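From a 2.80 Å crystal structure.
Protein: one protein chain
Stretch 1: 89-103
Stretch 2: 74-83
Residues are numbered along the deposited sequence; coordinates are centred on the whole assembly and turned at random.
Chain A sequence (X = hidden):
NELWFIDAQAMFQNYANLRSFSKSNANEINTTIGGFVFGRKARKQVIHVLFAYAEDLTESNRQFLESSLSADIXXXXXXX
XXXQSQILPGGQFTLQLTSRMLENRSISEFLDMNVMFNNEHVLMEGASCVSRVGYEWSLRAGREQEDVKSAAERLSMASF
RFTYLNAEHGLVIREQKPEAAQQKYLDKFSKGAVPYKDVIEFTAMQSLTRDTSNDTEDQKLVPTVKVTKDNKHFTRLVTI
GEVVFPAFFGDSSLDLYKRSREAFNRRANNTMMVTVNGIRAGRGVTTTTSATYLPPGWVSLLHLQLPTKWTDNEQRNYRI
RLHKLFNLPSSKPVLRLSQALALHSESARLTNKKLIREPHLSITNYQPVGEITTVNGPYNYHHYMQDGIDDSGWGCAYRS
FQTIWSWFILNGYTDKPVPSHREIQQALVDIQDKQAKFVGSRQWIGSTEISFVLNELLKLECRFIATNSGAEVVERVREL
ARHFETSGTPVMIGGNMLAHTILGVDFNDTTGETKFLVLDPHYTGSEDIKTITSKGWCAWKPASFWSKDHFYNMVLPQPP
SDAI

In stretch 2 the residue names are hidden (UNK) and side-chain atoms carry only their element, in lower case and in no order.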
# COMPACT_ATOMS: atom_id res chain seq x y z
N PRO A 89 -21.67 1.90 21.73
CA PRO A 89 -20.84 2.89 22.45
C PRO A 89 -19.47 2.31 22.73
O PRO A 89 -19.39 1.16 23.15
CB PRO A 89 -21.60 3.10 23.76
CG PRO A 89 -22.32 1.80 23.99
CD PRO A 89 -22.66 1.25 22.61
N GLY A 90 -18.40 3.05 22.47
CA GLY A 90 -18.45 4.37 21.88
C GLY A 90 -17.12 5.04 22.14
O GLY A 90 -16.41 4.69 23.07
N GLY A 91 -16.77 6.00 21.31
CA GLY A 91 -15.66 6.87 21.67
C GLY A 91 -16.21 8.12 22.35
O GLY A 91 -16.94 7.99 23.32
N GLN A 92 -15.89 9.31 21.85
CA GLN A 92 -16.29 10.53 22.51
C GLN A 92 -17.12 11.47 21.62
O GLN A 92 -17.35 12.63 21.96
CB GLN A 92 -15.07 11.25 23.09
CG GLN A 92 -14.16 11.81 22.03
CD GLN A 92 -12.70 11.46 22.25
OE1 GLN A 92 -12.14 10.58 21.57
NE2 GLN A 92 -12.05 12.16 23.21
N PHE A 93 -17.59 10.96 20.48
CA PHE A 93 -18.57 11.68 19.65
C PHE A 93 -19.30 10.75 18.69
O PHE A 93 -18.91 9.59 18.52
CB PHE A 93 -17.93 12.82 18.87
CG PHE A 93 -16.91 12.37 17.87
CD1 PHE A 93 -17.30 11.89 16.63
CD2 PHE A 93 -15.55 12.45 18.16
CE1 PHE A 93 -16.36 11.46 15.72
CE2 PHE A 93 -14.60 12.02 17.25
CZ PHE A 93 -15.01 11.53 16.02
N THR A 94 -20.35 11.28 18.06
CA THR A 94 -21.00 10.56 16.95
C THR A 94 -21.16 11.44 15.71
O THR A 94 -21.68 12.55 15.79
CB THR A 94 -22.36 9.95 17.34
OG1 THR A 94 -22.19 9.10 18.48
CG2 THR A 94 -22.89 9.13 16.19
N LEU A 95 -20.68 10.95 14.57
CA LEU A 95 -20.92 11.66 13.33
C LEU A 95 -22.39 11.49 12.96
O LEU A 95 -22.95 10.38 13.06
CB LEU A 95 -20.03 11.15 12.19
CG LEU A 95 -18.51 11.28 12.30
CD1 LEU A 95 -17.87 10.69 11.06
CD2 LEU A 95 -18.09 12.72 12.49
N GLN A 96 -23.02 12.59 12.55
CA GLN A 96 -24.37 12.50 12.03
C GLN A 96 -24.32 12.51 10.52
O GLN A 96 -23.70 13.38 9.91
CB GLN A 96 -25.22 13.64 12.58
CG GLN A 96 -25.34 13.60 14.09
CD GLN A 96 -25.92 12.30 14.59
OE1 GLN A 96 -26.75 11.67 13.92
NE2 GLN A 96 -25.49 11.88 15.78
N LEU A 97 -24.95 11.52 9.91
CA LEU A 97 -24.82 11.34 8.47
C LEU A 97 -26.16 11.04 7.82
O LEU A 97 -27.07 10.55 8.48
CB LEU A 97 -23.87 10.17 8.18
CG LEU A 97 -22.42 10.25 8.61
CD1 LEU A 97 -21.67 9.04 8.05
CD2 LEU A 97 -21.78 11.55 8.17
N THR A 98 -26.26 11.34 6.53
CA THR A 98 -27.46 11.02 5.77
C THR A 98 -27.01 10.28 4.52
O THR A 98 -25.85 10.41 4.10
CB THR A 98 -28.19 12.29 5.33
OG1 THR A 98 -27.53 12.85 4.19
CG2 THR A 98 -28.22 13.31 6.46
N SER A 99 -27.92 9.52 3.92
CA SER A 99 -27.58 8.77 2.71
C SER A 99 -27.50 9.71 1.51
O SER A 99 -26.82 9.41 0.51
CB SER A 99 -28.60 7.66 2.45
OG SER A 99 -28.41 6.57 3.35
N ARG A 100 -28.20 10.84 1.62
CA ARG A 100 -28.15 11.89 0.61
C ARG A 100 -26.70 12.36 0.57
O ARG A 100 -26.02 12.25 -0.45
CB ARG A 100 -29.06 13.07 1.01
CG ARG A 100 -29.71 13.84 -0.15
CD ARG A 100 -29.57 15.37 -0.01
NE ARG A 100 -30.06 15.90 1.28
CZ ARG A 100 -30.12 17.20 1.61
NH1 ARG A 100 -29.73 18.14 0.76
NH2 ARG A 100 -30.58 17.57 2.81
N MET A 101 -26.25 12.86 1.72
CA MET A 101 -24.92 13.41 1.92
C MET A 101 -23.84 12.48 1.40
O MET A 101 -22.94 12.88 0.66
CB MET A 101 -24.72 13.65 3.41
CG MET A 101 -23.33 14.01 3.84
SD MET A 101 -23.13 13.57 5.57
CE MET A 101 -24.43 14.54 6.34
N LEU A 102 -23.96 11.21 1.80
CA LEU A 102 -22.99 10.20 1.44
C LEU A 102 -22.91 9.94 -0.06
O LEU A 102 -21.83 9.95 -0.65
CB LEU A 102 -23.30 8.90 2.18
CG LEU A 102 -22.49 8.57 3.45
CD1 LEU A 102 -21.61 9.75 3.87
CD2 LEU A 102 -23.40 8.15 4.59
N GLU A 103 -24.06 9.71 -0.68
CA GLU A 103 -24.06 9.32 -2.08
C GLU A 103 -23.74 10.52 -2.99
O GLU A 103 -23.05 10.38 -4.00
CB GLU A 103 -25.35 8.58 -2.43
CG GLU A 103 -25.42 7.22 -1.69
CD GLU A 103 -26.72 6.42 -1.90
OE1 GLU A 103 -27.59 6.87 -2.68
OE2 GLU A 103 -26.86 5.33 -1.27
N UNK A 74 -6.55 5.24 17.50
CA UNK A 74 -7.52 4.46 18.27
C UNK A 74 -8.94 4.88 17.93
O UNK A 74 -9.17 5.83 17.20
c UNK A 74 -7.28 4.70 19.74
c UNK A 74 -6.96 6.44 21.49
o UNK A 74 -7.52 6.01 22.53
c UNK A 74 -7.59 6.10 20.16
o UNK A 74 -5.91 7.12 21.49
N UNK A 75 -9.89 4.14 18.48
CA UNK A 75 -11.30 4.49 18.43
C UNK A 75 -11.55 5.86 19.03
O UNK A 75 -11.21 6.10 20.18
c UNK A 75 -14.23 4.08 20.03
c UNK A 75 -13.88 3.58 17.60
c UNK A 75 -12.05 3.45 19.26
c UNK A 75 -13.53 3.22 19.04
N UNK A 76 -12.14 6.77 18.26
CA UNK A 76 -12.42 8.12 18.77
C UNK A 76 -13.91 8.42 18.73
O UNK A 76 -14.34 9.35 19.40
c UNK A 76 -11.65 9.28 18.02
c UNK A 76 -10.18 9.32 18.40
c UNK A 76 -11.81 9.16 16.52
N UNK A 77 -14.68 7.64 17.98
CA UNK A 77 -16.11 7.85 17.89
C UNK A 77 -16.81 6.84 17.00
O UNK A 77 -16.19 5.90 16.51
N UNK A 78 -18.11 7.03 16.81
CA UNK A 78 -18.89 6.21 15.88
C UNK A 78 -19.80 7.08 15.03
O UNK A 78 -19.77 8.31 15.11
c UNK A 78 -20.56 5.78 17.79
o UNK A 78 -20.81 7.00 17.86
c UNK A 78 -19.75 5.17 16.61
n UNK A 78 -20.94 4.92 18.73
N UNK A 79 -20.63 6.46 14.22
CA UNK A 79 -21.42 7.24 13.30
C UNK A 79 -22.84 6.72 13.20
O UNK A 79 -23.07 5.52 13.35
c UNK A 79 -21.80 5.87 10.16
c UNK A 79 -19.32 5.99 10.34
c UNK A 79 -20.63 6.03 11.11
c UNK A 79 -20.74 7.32 11.93
N UNK A 80 -23.76 7.64 12.96
CA UNK A 80 -25.17 7.33 12.78
C UNK A 80 -25.68 7.84 11.44
O UNK A 80 -25.67 9.05 11.20
n UNK A 80 -28.05 7.70 15.10
c UNK A 80 -27.33 7.33 14.04
o UNK A 80 -27.72 6.49 13.22
c UNK A 80 -25.99 7.98 13.88
N UNK A 81 -26.11 6.94 10.58
CA UNK A 81 -26.63 7.34 9.27
C UNK A 81 -28.16 7.40 9.22
O UNK A 81 -28.84 6.38 9.42
c UNK A 81 -26.16 6.38 8.18
c UNK A 81 -24.16 5.50 6.94
c UNK A 81 -24.64 6.36 8.09
c UNK A 81 -26.75 6.79 6.85
N UNK A 82 -28.68 8.59 8.93
CA UNK A 82 -30.12 8.81 8.79
C UNK A 82 -30.86 8.56 10.10
O UNK A 82 -32.04 8.23 10.09
c UNK A 82 -30.33 8.45 6.28
o UNK A 82 -29.97 7.61 5.41
o UNK A 82 -30.40 9.69 6.06
c UNK A 82 -30.71 7.95 7.66
N UNK A 83 -30.16 8.68 11.21
CA UNK A 83 -30.75 8.46 12.51
C UNK A 83 -31.26 7.04 12.76
O UNK A 83 -31.81 6.75 13.82
O HOH W 1 -27.96 10.40 12.02

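Position 74 carries three side-chain carbons in an unbranched run, the third bearing two oxygens. Its side chain makes no contact with stretch 1. This is Glu74.

Position 75 has four carbons, forked at the second, and one terminal methyl lies 3.4 Å from Gly91 N. The fork identifies Leu75, and the methyl is CD1.

Position 76 has three carbons, two of them borne on CB, so it is Val76. Its backbone O accepts from Gln92 N at 2.9 Å, while its CG2 meets Phe93 CZ at 4.0 Å.

Position 77 has no side-chain atoms and is Gly77. Its CA sits over one face of the Phe93 ring, 4.2 Å from the centroid and 10° off the normal, a CH-pi contact. An ideal CB here would fall 2.8 Å from Phe93 CE1, a clash, so the bare backbone lets the ring lie close.

Position 78 has two carbons, the second carrying one oxygen and one nitrogen: a short amide, Asn78. Thr94 OG1 donates to Asn78 OD1 at 2.6 Å. In the backbone, Asn78 N donates to Phe93 O (3.2 Å) and Asn78 O accepts from Leu95 N (2.8 Å).

Position 79 shows four carbons forked at the second, hence Leu79. Its CB packs 3.9 Å from Leu95 CB, and its CD1 3.8 Å from Leu97 CD1.

Position 80 repeats the two-carbon amide, Asn80. Its N donates to Leu95 O and its O accepts from Leu97 N, each at 2.9 Å.

Position 81 has four carbons forked at the first, with one arm two carbons long: Ile81. Its CG1 lies 3.9 Å from Leu97 CB, and CD1, ending the long arm, reaches Leu102 CD2 at 3.6 Å.

Position 82 has two carbons, the second bearing two oxygens: Asp82. Ser99 OG donates to Asp82 OD2 at 2.8 Å, and Ser99 N makes weak bonds to both carboxylate oxygens. Asp82 N donates to Leu97 O at 2.6 Å.

Position 83 lacks side-chain atoms and has positive phi (63°), which favours glycine: Gly83. Its N donates at 2.9 Å to the oxygen of water 1, which in turn donates to Gln96 OE1 at 2.6 Å.

The contact is a parallel strand pairing, the axes 21° apart, and buries 837 Å² in total. Backbone bonds set the register; Leu95, Leu97, Leu79 and Ile81 share one sheet face, Thr94, Gln96, Asn78 and Asn80 the other. Beyond the strands, Asp82 ties the pairing to the start of the helix through Ser99.

Stretch 2 (74-83) ELVGNLNIDG
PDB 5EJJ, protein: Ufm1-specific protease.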